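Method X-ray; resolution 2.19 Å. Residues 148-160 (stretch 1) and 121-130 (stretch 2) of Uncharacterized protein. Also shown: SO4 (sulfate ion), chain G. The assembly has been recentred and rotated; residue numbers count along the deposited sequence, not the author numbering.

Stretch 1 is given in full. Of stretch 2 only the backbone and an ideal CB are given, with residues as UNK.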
# COMPACT_ATOMS: atom_id res chain seq x y z
N PRO A 148 1.81 -0.81 -14.29
CA PRO A 148 1.88 -1.86 -15.31
C PRO A 148 2.43 -3.20 -14.82
O PRO A 148 1.95 -4.24 -15.27
CB PRO A 148 2.84 -1.28 -16.36
CG PRO A 148 2.81 0.17 -16.16
CD PRO A 148 2.45 0.44 -14.72
N GLU A 149 3.42 -3.18 -13.93
CA GLU A 149 4.07 -4.40 -13.47
C GLU A 149 3.13 -5.38 -12.79
O GLU A 149 3.39 -6.58 -12.77
CB GLU A 149 5.21 -4.11 -12.50
CG GLU A 149 6.00 -2.89 -12.85
CD GLU A 149 5.50 -1.69 -12.09
OE1 GLU A 149 5.66 -1.69 -10.84
OE2 GLU A 149 4.94 -0.77 -12.74
N VAL A 150 2.05 -4.87 -12.21
CA VAL A 150 1.17 -5.74 -11.43
C VAL A 150 0.44 -6.73 -12.35
O VAL A 150 0.56 -7.94 -12.17
CB VAL A 150 0.20 -4.93 -10.53
CG1 VAL A 150 -0.99 -5.80 -10.08
CG2 VAL A 150 0.97 -4.37 -9.32
N PRO A 151 -0.29 -6.22 -13.35
CA PRO A 151 -0.90 -7.12 -14.34
C PRO A 151 0.14 -8.01 -15.05
O PRO A 151 -0.13 -9.19 -15.23
CB PRO A 151 -1.56 -6.16 -15.33
CG PRO A 151 -1.86 -4.94 -14.50
CD PRO A 151 -0.69 -4.82 -13.56
N GLU A 152 1.29 -7.45 -15.43
CA GLU A 152 2.35 -8.25 -16.07
C GLU A 152 2.82 -9.37 -15.16
O GLU A 152 2.96 -10.52 -15.59
CB GLU A 152 3.56 -7.37 -16.44
CG GLU A 152 3.27 -6.26 -17.46
CD GLU A 152 4.40 -5.23 -17.55
OE1 GLU A 152 5.39 -5.37 -16.79
OE2 GLU A 152 4.28 -4.27 -18.36
N ARG A 153 3.08 -9.05 -13.90
CA ARG A 153 3.58 -10.08 -13.00
C ARG A 153 2.52 -11.13 -12.70
O ARG A 153 2.83 -12.31 -12.59
CB ARG A 153 4.16 -9.48 -11.73
CG ARG A 153 5.55 -8.94 -11.97
CD ARG A 153 5.99 -7.97 -10.90
NE ARG A 153 7.38 -7.62 -11.11
CZ ARG A 153 8.10 -6.87 -10.28
NH1 ARG A 153 7.54 -6.37 -9.18
NH2 ARG A 153 9.38 -6.61 -10.56
N LEU A 154 1.26 -10.71 -12.62
CA LEU A 154 0.18 -11.67 -12.39
C LEU A 154 0.01 -12.58 -13.61
O LEU A 154 -0.23 -13.79 -13.46
CB LEU A 154 -1.13 -10.95 -12.03
CG LEU A 154 -1.25 -10.32 -10.63
CD1 LEU A 154 -2.36 -9.31 -10.61
CD2 LEU A 154 -1.49 -11.38 -9.56
N ALA A 155 0.12 -12.02 -14.82
CA ALA A 155 0.11 -12.86 -16.03
C ALA A 155 1.25 -13.87 -15.95
O ALA A 155 1.07 -15.05 -16.23
CB ALA A 155 0.23 -12.01 -17.31
N ALA A 156 2.42 -13.41 -15.55
CA ALA A 156 3.59 -14.28 -15.51
C ALA A 156 3.43 -15.50 -14.59
O ALA A 156 4.04 -16.54 -14.84
CB ALA A 156 4.86 -13.49 -15.16
N VAL A 157 2.62 -15.39 -13.54
CA VAL A 157 2.41 -16.56 -12.68
C VAL A 157 1.07 -17.24 -12.95
O VAL A 157 0.62 -18.07 -12.17
CB VAL A 157 2.55 -16.24 -11.17
CG1 VAL A 157 4.00 -15.92 -10.82
CG2 VAL A 157 1.61 -15.11 -10.76
N GLY A 158 0.43 -16.88 -14.06
CA GLY A 158 -0.83 -17.50 -14.45
C GLY A 158 -2.02 -17.17 -13.55
O GLY A 158 -2.90 -18.01 -13.35
N TRP A 159 -2.05 -15.95 -13.01
CA TRP A 159 -3.18 -15.50 -12.20
C TRP A 159 -4.14 -14.61 -13.01
O TRP A 159 -3.72 -13.92 -13.92
CB TRP A 159 -2.67 -14.75 -10.95
CG TRP A 159 -2.29 -15.69 -9.84
CD1 TRP A 159 -1.51 -16.81 -9.95
CD2 TRP A 159 -2.69 -15.60 -8.47
NE1 TRP A 159 -1.41 -17.43 -8.73
CE2 TRP A 159 -2.11 -16.71 -7.80
CE3 TRP A 159 -3.47 -14.70 -7.73
CZ2 TRP A 159 -2.29 -16.93 -6.44
CZ3 TRP A 159 -3.66 -14.93 -6.38
CH2 TRP A 159 -3.07 -16.04 -5.75
N ASP A 160 -5.43 -14.63 -12.66
CA ASP A 160 -6.43 -13.84 -13.35
C ASP A 160 -6.83 -12.61 -12.55
O ASP A 160 -7.02 -12.68 -11.34
CB ASP A 160 -7.69 -14.66 -13.59
CG ASP A 160 -7.42 -15.90 -14.40
OD1 ASP A 160 -7.05 -15.77 -15.58
OD2 ASP A 160 -7.59 -17.01 -13.84
N UNK A 121 5.21 -3.75 -1.75
CA UNK A 121 5.97 -4.53 -2.74
C UNK A 121 5.06 -5.18 -3.77
O UNK A 121 3.93 -5.58 -3.44
CB UNK A 121 6.80 -5.61 -2.04
N UNK A 122 5.51 -5.25 -5.02
CA UNK A 122 4.75 -5.96 -6.04
C UNK A 122 5.51 -7.20 -6.48
O UNK A 122 4.98 -8.04 -7.21
CB UNK A 122 4.46 -5.05 -7.24
N UNK A 123 6.76 -7.33 -6.03
CA UNK A 123 7.54 -8.52 -6.35
C UNK A 123 6.94 -9.74 -5.67
O UNK A 123 7.18 -10.86 -6.10
CB UNK A 123 9.00 -8.34 -5.93
N UNK A 124 6.15 -9.52 -4.61
CA UNK A 124 5.55 -10.64 -3.90
C UNK A 124 4.66 -11.44 -4.86
O UNK A 124 4.41 -12.62 -4.63
CB UNK A 124 4.75 -10.15 -2.70
N UNK A 125 4.19 -10.80 -5.93
CA UNK A 125 3.33 -11.47 -6.91
C UNK A 125 4.04 -12.69 -7.47
O UNK A 125 3.44 -13.74 -7.67
CB UNK A 125 2.94 -10.52 -8.04
N UNK A 126 5.34 -12.57 -7.69
CA UNK A 126 6.11 -13.65 -8.29
C UNK A 126 6.33 -14.80 -7.31
O UNK A 126 6.71 -15.89 -7.72
CB UNK A 126 7.46 -13.12 -8.79
N UNK A 127 6.05 -14.58 -6.02
CA UNK A 127 6.13 -15.66 -5.04
C UNK A 127 4.76 -16.29 -4.74
O UNK A 127 4.65 -17.19 -3.89
CB UNK A 127 6.75 -15.13 -3.74
N UNK A 128 3.71 -15.84 -5.44
CA UNK A 128 2.36 -16.37 -5.18
C UNK A 128 2.24 -17.90 -5.27
O UNK A 128 1.56 -18.52 -4.45
CB UNK A 128 1.38 -15.74 -6.17
N UNK A 129 2.92 -18.52 -6.25
CA UNK A 129 2.90 -19.98 -6.29
C UNK A 129 3.41 -20.62 -4.99
O UNK A 129 2.96 -21.70 -4.64
CB UNK A 129 3.74 -20.47 -7.47
N UNK A 130 4.32 -19.96 -4.28
CA UNK A 130 4.81 -20.51 -3.01
C UNK A 130 3.96 -20.10 -1.80
O UNK A 130 4.05 -20.72 -0.74
CB UNK A 130 6.26 -20.06 -2.78
S SO4 G . 8.95 -4.80 -5.10
O1 SO4 G . 7.83 -4.34 -5.92
O2 SO4 G . 9.42 -3.71 -4.25
O3 SO4 G . 8.55 -5.90 -4.24
O4 SO4 G . 10.03 -5.24 -5.99

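Position 121 points its CA-to-CB bond away from the helix of stretch 1, with nothing of that helix within 5.5 Å of the ideal CB. At phi/psi -58/144 many residues would serve, proline among them; it is Pro 121.

Position 122 faces the helix. Its ideal CB lies 3.9 Å from Arg 153 NH1 and 4.1 Å from Val 150 CG2, so a donor and a methyl meet at one site, while the sulfate O1 sits 2.6 Å from the backbone N of 122. A small side chain with both a polar and an apolar branch fits well; serine, valine or asparagine could each answer part of it. The residue is Thr 122. Its CG2 packs 3.8 Å from Val 150 CG2, and its OG1 lies 2.7 Å from Arg 153 NH1. Thr 122 OG1 also donates a hydrogen bond to sulfate O1 at 3.1 Å.

At 123 the CB points away overall, yet the ideal CB stands 4.1 Å from Arg 153 NH1, and the backbone N of 123 bonds sulfate O3 at 2.9 Å. Serine, threonine, glycine or asparagine would suit. Ser 123 OG is a second donor to sulfate O3, at 2.5 Å.

Position 124 turns away, so stretch 1 sets no demand; it is Val 124.

Position 125 looks straight at the helix, its ideal CB 4.0 Å from Arg 153 CB and 4.8 Å from Leu 154 CD2. The neighbours are mostly aliphatic, which favours leucine, isoleucine, valine or methionine. Ile 125 uses both branches: CG2 lies 3.8 Å from Leu 154 CD2 and 4.2 Å from Val 157 CG2, while CD1 reaches 4.0 Å from Val 150 CG1.

At position 126 the CA-to-CB bond leaves sideways, and the ideal CB of 126 is 4.9 Å from Val 157 CG1, so a longer aliphatic or the stem of a polar chain could bend back. Leu 126 does so: CD2 comes 4.0 Å from Val 157 CG1 and 4.4 Å from Ala 156 CB.

Position 127 points away and tolerates much. Arg 127 turns to position 130 in its own stretch.

At 128 the ideal CB is 3.9 Å from Trp 159 CZ2, beside an indole face. Leucine, methionine or isoleucine could cover it. Leu 128 sets CD1 3.7 Å from the centroid of the Trp 159 six-membered ring, almost on its normal, and 4.0 Å from Leu 154 CD2.

Position 129, sideways in early helix, admits proline; Pro 129 places CD 4.0 Å from Val 157 CG1.

Position 130 is out of reach and permissive; Glu 130 takes the salt bridge, Arg 127 NE to Glu 130 OE1 at 2.8 Å.

Stretch 2 121-130: PTSVILRLPE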
# COMPACT_ATOMS: atom_id res chain seq x y z
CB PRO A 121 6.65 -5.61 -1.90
CG PRO A 121 6.78 -5.01 -0.53
CD PRO A 121 5.51 -4.18 -0.37
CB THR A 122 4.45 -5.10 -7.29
OG1 THR A 122 5.66 -4.85 -8.01
CG2 THR A 122 3.80 -3.78 -6.90
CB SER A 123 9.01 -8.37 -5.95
OG SER A 123 9.14 -8.36 -4.54
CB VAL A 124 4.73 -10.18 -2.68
CG1 VAL A 124 3.56 -9.30 -3.10
CG2 VAL A 124 4.22 -11.38 -1.93
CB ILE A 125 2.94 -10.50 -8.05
CG1 ILE A 125 1.97 -9.43 -7.54
CG2 ILE A 125 2.29 -11.26 -9.22
CD1 ILE A 125 1.72 -8.29 -8.52
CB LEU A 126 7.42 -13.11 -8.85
CG LEU A 126 7.22 -12.11 -9.99
CD1 LEU A 126 8.55 -11.47 -10.43
CD2 LEU A 126 6.53 -12.80 -11.16
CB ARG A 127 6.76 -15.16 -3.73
CG ARG A 127 8.01 -14.31 -3.92
CD ARG A 127 9.10 -15.11 -4.64
NE ARG A 127 9.55 -16.24 -3.83
CZ ARG A 127 10.49 -16.15 -2.90
NH1 ARG A 127 11.09 -14.98 -2.68
NH2 ARG A 127 10.85 -17.22 -2.20
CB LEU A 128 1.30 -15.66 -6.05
CG LEU A 128 0.96 -14.24 -5.61
CD1 LEU A 128 0.03 -13.53 -6.59
CD2 LEU A 128 0.36 -14.27 -4.23
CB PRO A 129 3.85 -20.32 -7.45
CG PRO A 129 3.78 -19.11 -8.36
CD PRO A 129 3.66 -17.94 -7.39
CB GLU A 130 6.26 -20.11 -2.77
CG GLU A 130 7.17 -20.35 -3.96
CD GLU A 130 8.42 -19.49 -3.91
OE1 GLU A 130 8.66 -18.72 -4.87
OE2 GLU A 130 9.17 -19.58 -2.90
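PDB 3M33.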